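Local structure of Tv2483 (Treponema vincentii, 6DET) at residues D64-L69 with Y219-R224; S101-T106 with Q111-C116. The protein binds L-arginine with high selectivity as a lipoprotein, probably delivering it to an ABC transporter for amino-acid uptake. All coordinates share one frame; numbering follows the deposited sequence. Where two conformers were deposited one is given.

Contact 1: residues D64-L69 with Y219-R224; sequences DIFTEL and YTFAFR
Ile65 and Phe66, neighbours on the buried side of helix 61-73, both reach the ring of Phe221 on strand 215-223, and this apolar patch joins the helix to the sheet across a distance of 10.2 Å between the CA atoms of Phe66 and Phe221. Ile65 makes the lighter touch: its CG2 branch approaches the ring obliquely, 4.3 Å from Phe221 CE2. Phe66 does most of the work. Its ring presents an edge, the CE2 and CZ side, to one face of Phe221, a T-shaped pair with centroids 4.6 Å apart and planes at 65°. The leading atom, Phe66 CE2, stands 3.4 Å above the plane of the Phe221 ring and over its centre, so that it meets all six ring carbons at similar range. The shortest of these approaches is 3.6 Å, from Phe66 CE2 to Phe221 CD1. At the far end of the ring, Phe221 CZ is still only 3.8 Å from Phe66 CE2. Phe66 CZ follows behind it, 3.7 Å from Phe221 CG and nearer the root of the ring. The Phe221 ring leaves the strand with CG anti to its carbonyl carbon (chi1 -55°), which points it at the helix, and chi2 of -51° turns a face to Phe66. Helix 61-73 continues through Leu69 and beyond. The touching side chains are all buried and apolar, and the pair packs a helix on the sheet of one α/β lobe of a family 3 solute-binding protein. Helix 228-243 adds Leu238 against Ile65 and Val231 against Phe223, Phe79 of strand 76-81 packs on Phe66, and strand 98-104 runs antiparallel beside strand 215-223, so the pair lies in the core between sheet and flanking helices.

Contact 2: residues S101-T106 with Q111-C116; sequences SGFSVT and QHYRMC. With ARG (arginine), chain B.
Phe103 and Tyr113 form the tight half of this contact, an edge-to-face pair with planes at 76° and centroids 5.0 Å apart. Phe103 CZ points at one face of the tyrosine ring, displaced toward its rim, and lies 3.7 Å from Tyr113 CE2. With CG anti to the backbone N (chi1 -172°), the Phe103 ring extends toward 111-116, while Ser104 turns away to the arginine ligand. Met115 brings its sulfur to another part of the same ring's edge, a Met-aromatic contact in which SD sits 3.7 Å from Phe103 CE2. Packing thins toward the partly exposed side: Val105 CG2 stays 4.2 Å from Met115 SD, and the bent end of the methionine places CE beside the Thr106 carbonyl.

The backbone of 101-104 and Ser104 OG hold the ligand, so this segment lines the arginine pocket. The ligand amino N donates to Gly102 O at 2.7 Å and also to Ser104 OG. Its carboxylate O accepts a nearly straight bond from Ser104 N (2.9 Å, 173°), and its guanidinium NH2 gives a hydrogen to Ser101 O at 2.8 Å. These groups bond both ends of the amino acid; Glu148, Asp193, Arg109, Ser43 and Trp84 add further bonds, and Glu217, bonded to Ser104 OG, probably steadies that hydroxyl. Around the contact, Tyr113 rests on Lys87, Glu88 and Leu91 of helix 87-92, Arg109 makes a cation-pi contact with Phe103, and strands 98-104 and 114-115 both pair antiparallel with strand 215-223.

In the fold
Strand 215-223 ties the two contacts together, and their centres lie about 11 Å apart. The chain passes through both segments of contact 2 between the two segments of contact 1. Thr220 OG1 is 2.5 Å from Cys116 O and Phe223 N is 2.8 Å from Arg114 O, both probable hydrogen bonds between the contacts. Contact 2 belongs directly to the arginine pocket, whereas contact 1 lies in the buried core of the same lobe, the Phe221 side chain about 10 Å from the ligand. Tyr219, the first residue of 219-224, touches the arginine, and its CE1 packs 3.3 Å from Gly102 O, so the same strand reaches both core and pocket.

Contact 1: residues D64-L69 with Y219-R224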
ATOM      1  N   ASP A  64       6.157   6.655  10.072  1.00 32.14           N
ATOM      2  CA  ASP A  64       6.623   6.496  11.441  1.00 31.52           C
ATOM      3  C   ASP A  64       7.516   5.264  11.557  1.00 34.34           C
ATOM      4  O   ASP A  64       8.560   5.297  12.222  1.00 32.80           O
ATOM      5  CB  ASP A  64       5.431   6.387  12.390  1.00 33.83           C
ATOM      6  CG  ASP A  64       4.802   7.738  12.711  1.00 35.42           C
ATOM      7  OD1 ASP A  64       5.392   8.778  12.386  1.00 34.41           O
ATOM      8  OD2 ASP A  64       3.719   7.739  13.314  1.00 38.25           O
ATOM      9  N   ILE A  65       7.139   4.179  10.873  1.00 31.19           N
ATOM     10  CA  ILE A  65       7.944   2.954  10.902  1.00 28.37           C
ATOM     11  C   ILE A  65       9.349   3.231  10.365  1.00 30.22           C
ATOM     12  O   ILE A  65      10.361   2.906  11.006  1.00 32.46           O
ATOM     13  CB  ILE A  65       7.251   1.822  10.115  1.00 29.07           C
ATOM     14  CG1 ILE A  65       5.969   1.353  10.822  1.00 31.06           C
ATOM     15  CG2 ILE A  65       8.192   0.626   9.957  1.00 29.51           C
ATOM     16  CD1 ILE A  65       5.083   0.413  10.017  1.00 33.13           C
ATOM     17  N   PHE A  66       9.441   3.799   9.160  1.00 30.27           N
ATOM     18  CA  PHE A  66      10.757   3.939   8.549  1.00 32.19           C
ATOM     19  C   PHE A  66      11.574   5.029   9.213  1.00 33.25           C
ATOM     20  O   PHE A  66      12.805   4.933   9.255  1.00 33.40           O
ATOM     21  CB  PHE A  66      10.622   4.201   7.043  1.00 32.68           C
ATOM     22  CG  PHE A  66      10.638   2.941   6.229  1.00 29.93           C
ATOM     23  CD1 PHE A  66      11.827   2.288   5.978  1.00 34.68           C
ATOM     24  CD2 PHE A  66       9.464   2.373   5.763  1.00 34.66           C
ATOM     25  CE1 PHE A  66      11.861   1.104   5.256  1.00 36.51           C
ATOM     26  CE2 PHE A  66       9.502   1.204   5.028  1.00 31.55           C
ATOM     27  CZ  PHE A  66      10.682   0.566   4.778  1.00 34.83           C
ATOM     28  N   THR A  67      10.931   6.063   9.766  1.00 36.95           N
ATOM     29  CA  THR A  67      11.696   7.093  10.464  1.00 34.60           C
ATOM     30  C   THR A  67      12.410   6.505  11.680  1.00 37.37           C
ATOM     31  O   THR A  67      13.591   6.793  11.925  1.00 34.58           O
ATOM     32  CB  THR A  67      10.775   8.243  10.885  1.00 36.83           C
ATOM     33  OG1 THR A  67      10.210   8.869   9.721  1.00 37.46           O
ATOM     34  CG2 THR A  67      11.541   9.289  11.679  1.00 37.40           C
ATOM     35  N   GLU A  68      11.705   5.672  12.456  1.00 35.96           N
ATOM     36  CA  GLU A  68      12.279   5.098  13.670  1.00 37.30           C
ATOM     37  C   GLU A  68      13.267   3.990  13.328  1.00 36.62           C
ATOM     38  O   GLU A  68      14.324   3.877  13.960  1.00 35.05           O
ATOM     39  CB  GLU A  68      11.158   4.576  14.579  1.00 37.16           C
ATOM     40  CG  GLU A  68      11.648   3.795  15.796  1.00 36.03           C
ATOM     41  CD  GLU A  68      12.529   4.610  16.720  1.00 36.07           C
ATOM     42  OE1 GLU A  68      12.672   5.842  16.521  1.00 42.44           O
ATOM     43  OE2 GLU A  68      13.101   4.008  17.669  1.00 41.20           O
ATOM     44  N   LEU A  69      12.943   3.175  12.326  1.00 32.66           N
ATOM     45  CA  LEU A  69      13.863   2.142  11.881  1.00 40.74           C
ATOM     46  C   LEU A  69      15.202   2.744  11.466  1.00 40.48           C
ATOM     47  O   LEU A  69      16.263   2.270  11.883  1.00 32.28           O
ATOM     48  CB  LEU A  69      13.242   1.376  10.730  1.00 34.27           C
ATOM     49  CG  LEU A  69      14.170   0.334  10.132  1.00 49.14           C
ATOM     50  CD1 LEU A  69      13.531  -1.036  10.162  1.00 58.20           C
ATOM     51  CD2 LEU A  69      14.471   0.765   8.727  1.00 46.78           C
ATOM     52  N   TYR A 219       0.392  -6.535   3.056  1.00 24.49           N
ATOM     53  CA  TYR A 219       1.253  -5.421   2.697  1.00 24.93           C
ATOM     54  C   TYR A 219       2.680  -5.779   3.100  1.00 27.70           C
ATOM     55  O   TYR A 219       2.897  -6.463   4.104  1.00 26.03           O
ATOM     56  CB  TYR A 219       0.860  -4.149   3.439  1.00 30.00           C
ATOM     57  CG  TYR A 219      -0.338  -3.358   2.891  1.00 25.02           C
ATOM     58  CD1 TYR A 219      -0.872  -3.617   1.646  1.00 25.84           C
ATOM     59  CD2 TYR A 219      -0.833  -2.309   3.627  1.00 29.74           C
ATOM     60  CE1 TYR A 219      -1.940  -2.799   1.135  1.00 29.46           C
ATOM     61  CE2 TYR A 219      -1.879  -1.511   3.162  1.00 26.48           C
ATOM     62  CZ  TYR A 219      -2.416  -1.768   1.922  1.00 28.15           C
ATOM     63  OH  TYR A 219      -3.410  -0.928   1.450  1.00 28.73           O
ATOM     64  N   THR A 220       3.632  -5.253   2.344  1.00 26.07           N
ATOM     65  CA  THR A 220       5.055  -5.453   2.596  1.00 26.42           C
ATOM     66  C   THR A 220       5.792  -4.166   2.252  1.00 28.36           C
ATOM     67  O   THR A 220       5.183  -3.147   1.868  1.00 28.28           O
ATOM     68  CB  THR A 220       5.574  -6.653   1.781  1.00 28.54           C
ATOM     69  OG1 THR A 220       6.948  -6.936   2.095  1.00 29.40           O
ATOM     70  CG2 THR A 220       5.462  -6.396   0.301  1.00 27.18           C
ATOM     71  N   PHE A 221       7.122  -4.205   2.389  1.00 26.63           N
ATOM     72  CA  PHE A 221       8.004  -3.190   1.835  1.00 26.75           C
ATOM     73  C   PHE A 221       8.870  -3.885   0.792  1.00 29.74           C
ATOM     74  O   PHE A 221       9.417  -4.964   1.066  1.00 29.65           O
ATOM     75  CB  PHE A 221       8.855  -2.539   2.913  1.00 28.41           C
ATOM     76  CG  PHE A 221       8.075  -1.967   4.034  1.00 32.45           C
ATOM     77  CD1 PHE A 221       7.006  -1.088   3.789  1.00 28.93           C
ATOM     78  CD2 PHE A 221       8.372  -2.300   5.339  1.00 31.91           C
ATOM     79  CE1 PHE A 221       6.291  -0.586   4.852  1.00 29.14           C
ATOM     80  CE2 PHE A 221       7.650  -1.785   6.388  1.00 32.86           C
ATOM     81  CZ  PHE A 221       6.612  -0.929   6.138  1.00 29.25           C
ATOM     82  N   ALA A 222       8.937  -3.311  -0.411  1.00 29.17           N
ATOM     83  CA  ALA A 222       9.553  -3.956  -1.576  1.00 26.45           C
ATOM     84  C   ALA A 222      10.972  -3.434  -1.809  1.00 31.58           C
ATOM     85  O   ALA A 222      11.203  -2.219  -1.791  1.00 32.76           O
ATOM     86  CB  ALA A 222       8.713  -3.710  -2.833  1.00 29.68           C
ATOM     87  N   PHE A 223      11.894  -4.357  -2.097  1.00 29.03           N
ATOM     88  CA  PHE A 223      13.312  -4.067  -2.287  1.00 33.30           C
ATOM     89  C   PHE A 223      13.776  -4.685  -3.593  1.00 31.97           C
ATOM     90  O   PHE A 223      13.100  -5.536  -4.176  1.00 33.38           O
ATOM     91  CB  PHE A 223      14.153  -4.626  -1.129  1.00 29.07           C
ATOM     92  CG  PHE A 223      13.909  -3.935   0.166  1.00 30.67           C
ATOM     93  CD1 PHE A 223      12.764  -4.221   0.896  1.00 29.40           C
ATOM     94  CD2 PHE A 223      14.797  -2.999   0.654  1.00 30.65           C
ATOM     95  CE1 PHE A 223      12.515  -3.593   2.075  1.00 26.74           C
ATOM     96  CE2 PHE A 223      14.534  -2.352   1.848  1.00 34.07           C
ATOM     97  CZ  PHE A 223      13.359  -2.657   2.543  1.00 26.53           C
ATOM     98  N   ARG A 224      14.977  -4.292  -4.034  1.00 31.24           N
ATOM     99  CA  ARG A 224      15.548  -4.917  -5.212  1.00 31.19           C
ATOM    100  C   ARG A 224      15.782  -6.393  -4.934  1.00 30.76           C
ATOM    101  O   ARG A 224      16.098  -6.784  -3.813  1.00 31.12           O
ATOM    102  CB  ARG A 224      16.887  -4.265  -5.581  1.00 32.77           C
ATOM    103  CG  ARG A 224      16.757  -2.900  -6.260  1.00 36.36           C
ATOM    104  CD  ARG A 224      18.142  -2.227  -6.478  1.00 41.51           C
ATOM    105  NE  ARG A 224      18.663  -1.748  -5.208  1.00 36.45           N
ATOM    106  CZ  ARG A 224      18.459  -0.537  -4.707  1.00 42.89           C
ATOM    107  NH1 ARG A 224      17.754   0.366  -5.379  1.00 40.09           N
ATOM    108  NH2 ARG A 224      18.965  -0.231  -3.516  1.00 36.19           N
TER

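Contact 2: residues S101-T106 with Q111-C116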
ATOM      1  N   SER A 101       4.114   2.840   1.124  1.00 29.54           N
ATOM      2  CA  SER A 101       2.802   3.356   0.697  1.00 24.70           C
ATOM      3  C   SER A 101       1.778   2.254   0.450  1.00 28.22           C
ATOM      4  O   SER A 101       0.930   2.368  -0.439  1.00 33.99           O
ATOM      5  CB  SER A 101       2.930   4.244  -0.559  1.00 25.90           C
ATOM      6  OG  SER A 101       3.635   5.367  -0.180  1.00 37.85           O
ATOM      7  N   GLY A 102       1.821   1.182   1.253  1.00 29.13           N
ATOM      8  CA  GLY A 102       0.807   0.147   1.141  1.00 34.70           C
ATOM      9  C   GLY A 102       1.039  -0.799  -0.022  1.00 26.76           C
ATOM     10  O   GLY A 102       0.124  -1.106  -0.785  1.00 29.96           O
ATOM     11  N   PHE A 103       2.281  -1.262  -0.173  1.00 28.19           N
ATOM     12  CA  PHE A 103       2.661  -2.155  -1.263  1.00 25.29           C
ATOM     13  C   PHE A 103       2.158  -3.579  -0.989  1.00 28.17           C
ATOM     14  O   PHE A 103       2.594  -4.222  -0.021  1.00 27.07           O
ATOM     15  CB  PHE A 103       4.192  -2.104  -1.413  1.00 31.68           C
ATOM     16  CG  PHE A 103       4.724  -2.842  -2.621  1.00 31.32           C
ATOM     17  CD1 PHE A 103       5.141  -2.144  -3.753  1.00 32.56           C
ATOM     18  CD2 PHE A 103       4.866  -4.228  -2.609  1.00 31.51           C
ATOM     19  CE1 PHE A 103       5.622  -2.823  -4.849  1.00 26.97           C
ATOM     20  CE2 PHE A 103       5.353  -4.900  -3.720  1.00 29.36           C
ATOM     21  CZ  PHE A 103       5.739  -4.189  -4.836  1.00 33.88           C
ATOM     22  N   SER A 104       1.287  -4.091  -1.865  1.00 29.76           N
ATOM     23  CA  SER A 104       0.711  -5.431  -1.715  1.00 27.65           C
ATOM     24  C   SER A 104       1.617  -6.553  -2.232  1.00 30.27           C
ATOM     25  O   SER A 104       2.208  -6.469  -3.312  1.00 27.73           O
ATOM     26  CB  SER A 104      -0.615  -5.484  -2.459  1.00 31.90           C
ATOM     27  OG  SER A 104      -1.512  -4.539  -1.910  1.00 29.99           O
ATOM     28  N   VAL A 105       1.717  -7.629  -1.449  1.00 31.73           N
ATOM     29  CA  VAL A 105       2.289  -8.865  -1.960  1.00 30.62           C
ATOM     30  C   VAL A 105       1.356  -9.483  -2.996  1.00 33.38           C
ATOM     31  O   VAL A 105       0.150  -9.629  -2.763  1.00 31.78           O
ATOM     32  CB  VAL A 105       2.553  -9.857  -0.816  1.00 28.28           C
ATOM     33  CG1 VAL A 105       3.129 -11.144  -1.391  1.00 32.22           C
ATOM     34  CG2 VAL A 105       3.495  -9.242   0.200  1.00 28.12           C
ATOM     35  N   THR A 106       1.907  -9.832  -4.159  1.00 30.63           N
ATOM     36  CA  THR A 106       1.230 -10.672  -5.130  1.00 33.88           C
ATOM     37  C   THR A 106       2.210 -11.728  -5.602  1.00 38.14           C
ATOM     38  O   THR A 106       3.437 -11.579  -5.476  1.00 33.43           O
ATOM     39  CB  THR A 106       0.719  -9.923  -6.365  1.00 34.73           C
ATOM     40  OG1 THR A 106       1.839  -9.539  -7.175  1.00 33.10           O
ATOM     41  CG2 THR A 106      -0.111  -8.682  -5.988  1.00 36.22           C
ATOM     42  N   GLN A 111       8.269 -12.378  -8.352  1.00 45.91           N
ATOM     43  CA  GLN A 111       9.244 -12.541  -9.425  1.00 49.41           C
ATOM     44  C   GLN A 111       9.940 -11.240  -9.797  1.00 39.34           C
ATOM     45  O   GLN A 111      10.813 -11.253 -10.664  1.00 42.43           O
ATOM     46  CB  GLN A 111       8.578 -13.102 -10.687  1.00 47.96           C
ATOM     47  CG  GLN A 111       7.668 -14.286 -10.472  1.00 63.81           C
ATOM     48  CD  GLN A 111       8.375 -15.457  -9.837  1.00 77.69           C
ATOM     49  OE1 GLN A 111       9.567 -15.670 -10.057  1.00 78.65           O
ATOM     50  NE2 GLN A 111       7.643 -16.226  -9.038  1.00 91.60           N
ATOM     51  N   HIS A 112       9.565 -10.115  -9.190  1.00 35.63           N
ATOM     52  CA  HIS A 112      10.118  -8.821  -9.567  1.00 39.22           C
ATOM     53  C   HIS A 112      10.759  -8.088  -8.415  1.00 32.51           C
ATOM     54  O   HIS A 112      11.489  -7.113  -8.651  1.00 34.65           O
ATOM     55  CB  HIS A 112       9.026  -7.902 -10.140  1.00 43.80           C
ATOM     56  CG  HIS A 112       8.451  -8.363 -11.438  1.00 58.34           C
ATOM     57  ND1 HIS A 112       8.638  -7.672 -12.615  1.00 64.46           N
ATOM     58  CD2 HIS A 112       7.675  -9.428 -11.743  1.00 55.41           C
ATOM     59  CE1 HIS A 112       8.012  -8.298 -13.593  1.00 63.48           C
ATOM     60  NE2 HIS A 112       7.419  -9.365 -13.091  1.00 60.62           N
ATOM     61  N   TYR A 113      10.498  -8.504  -7.184  1.00 32.06           N
ATOM     62  CA  TYR A 113      10.919  -7.789  -5.989  1.00 30.44           C
ATOM     63  C   TYR A 113      11.286  -8.777  -4.901  1.00 35.98           C
ATOM     64  O   TYR A 113      10.749  -9.895  -4.849  1.00 34.47           O
ATOM     65  CB  TYR A 113       9.805  -6.888  -5.416  1.00 29.37           C
ATOM     66  CG  TYR A 113       9.210  -5.848  -6.345  1.00 29.26           C
ATOM     67  CD1 TYR A 113       9.740  -4.569  -6.402  1.00 33.17           C
ATOM     68  CD2 TYR A 113       8.076  -6.125  -7.113  1.00 34.20           C
ATOM     69  CE1 TYR A 113       9.188  -3.602  -7.200  1.00 34.06           C
ATOM     70  CE2 TYR A 113       7.522  -5.168  -7.929  1.00 38.10           C
ATOM     71  CZ  TYR A 113       8.079  -3.903  -7.968  1.00 36.89           C
ATOM     72  OH  TYR A 113       7.523  -2.927  -8.772  1.00 36.87           O
ATOM     73  N   ARG A 114      12.175  -8.332  -4.012  1.00 34.13           N
ATOM     74  CA  ARG A 114      12.414  -8.983  -2.730  1.00 32.24           C
ATOM     75  C   ARG A 114      11.558  -8.264  -1.702  1.00 34.49           C
ATOM     76  O   ARG A 114      11.684  -7.053  -1.530  1.00 31.68           O
ATOM     77  CB  ARG A 114      13.893  -8.917  -2.329  1.00 31.30           C
ATOM     78  CG  ARG A 114      14.184  -9.587  -0.960  1.00 34.49           C
ATOM     79  CD  ARG A 114      15.667  -9.580  -0.621  1.00 33.16           C
ATOM     80  NE  ARG A 114      16.440 -10.377  -1.568  1.00 36.36           N
ATOM     81  CZ  ARG A 114      16.738 -11.660  -1.415  1.00 40.18           C
ATOM     82  NH1 ARG A 114      16.327 -12.325  -0.332  1.00 42.59           N
ATOM     83  NH2 ARG A 114      17.440 -12.279  -2.355  1.00 40.24           N
ATOM     84  N   MET A 115      10.660  -8.983  -1.046  1.00 28.95           N
ATOM     85  CA  MET A 115       9.702  -8.346  -0.156  1.00 29.36           C
ATOM     86  C   MET A 115       9.972  -8.766   1.286  1.00 30.40           C
ATOM     87  O   MET A 115      10.366  -9.910   1.553  1.00 33.19           O
ATOM     88  CB  MET A 115       8.267  -8.675  -0.600  1.00 35.95           C
ATOM     89  CG  MET A 115       7.965  -8.009  -1.957  1.00 39.21           C
ATOM     90  SD  MET A 115       6.368  -8.366  -2.749  1.00 40.46           S
ATOM     91  CE  MET A 115       6.694 -10.013  -3.326  1.00 43.03           C
ATOM     92  N   CYS A 116       9.827  -7.826   2.214  0.62 28.59           N
ATOM     93  CA  CYS A 116      10.122  -8.157   3.596  0.62 25.89           C
ATOM     94  C   CYS A 116       8.884  -8.767   4.240  0.62 28.06           C
ATOM     95  O   CYS A 116       7.779  -8.707   3.697  0.62 28.19           O
ATOM     96  CB  CYS A 116      10.576  -6.932   4.375  0.62 32.87           C
ATOM     97  SG  CYS A 116       9.250  -5.767   4.718  0.62 30.01           S
TER
HETATM   98  N   ARG B 500      -1.716  -1.800  -2.564  1.00 27.15           N
HETATM   99  CA  ARG B 500      -1.462  -0.975  -3.774  1.00 34.97           C
HETATM  100  C   ARG B 500      -0.304  -1.578  -4.561  1.00 36.76           C
HETATM  101  O   ARG B 500       0.482  -2.342  -3.969  1.00 30.75           O
HETATM  102  CB  ARG B 500      -1.132   0.468  -3.397  1.00 31.47           C
HETATM  103  CG  ARG B 500      -2.287   1.235  -2.765  1.00 33.97           C
HETATM  104  CD  ARG B 500      -1.919   2.647  -2.317  1.00 34.94           C
HETATM  105  NE  ARG B 500      -1.572   3.468  -3.461  1.00 33.12           N
HETATM  106  CZ  ARG B 500      -0.343   3.869  -3.767  1.00 33.39           C
HETATM  107  NH1 ARG B 500      -0.176   4.585  -4.882  1.00 33.84           N
HETATM  108  NH2 ARG B 500       0.700   3.550  -3.001  1.00 32.76           N
HETATM  109  OXT ARG B 500      -0.151  -1.287  -5.755  1.00 29.36           O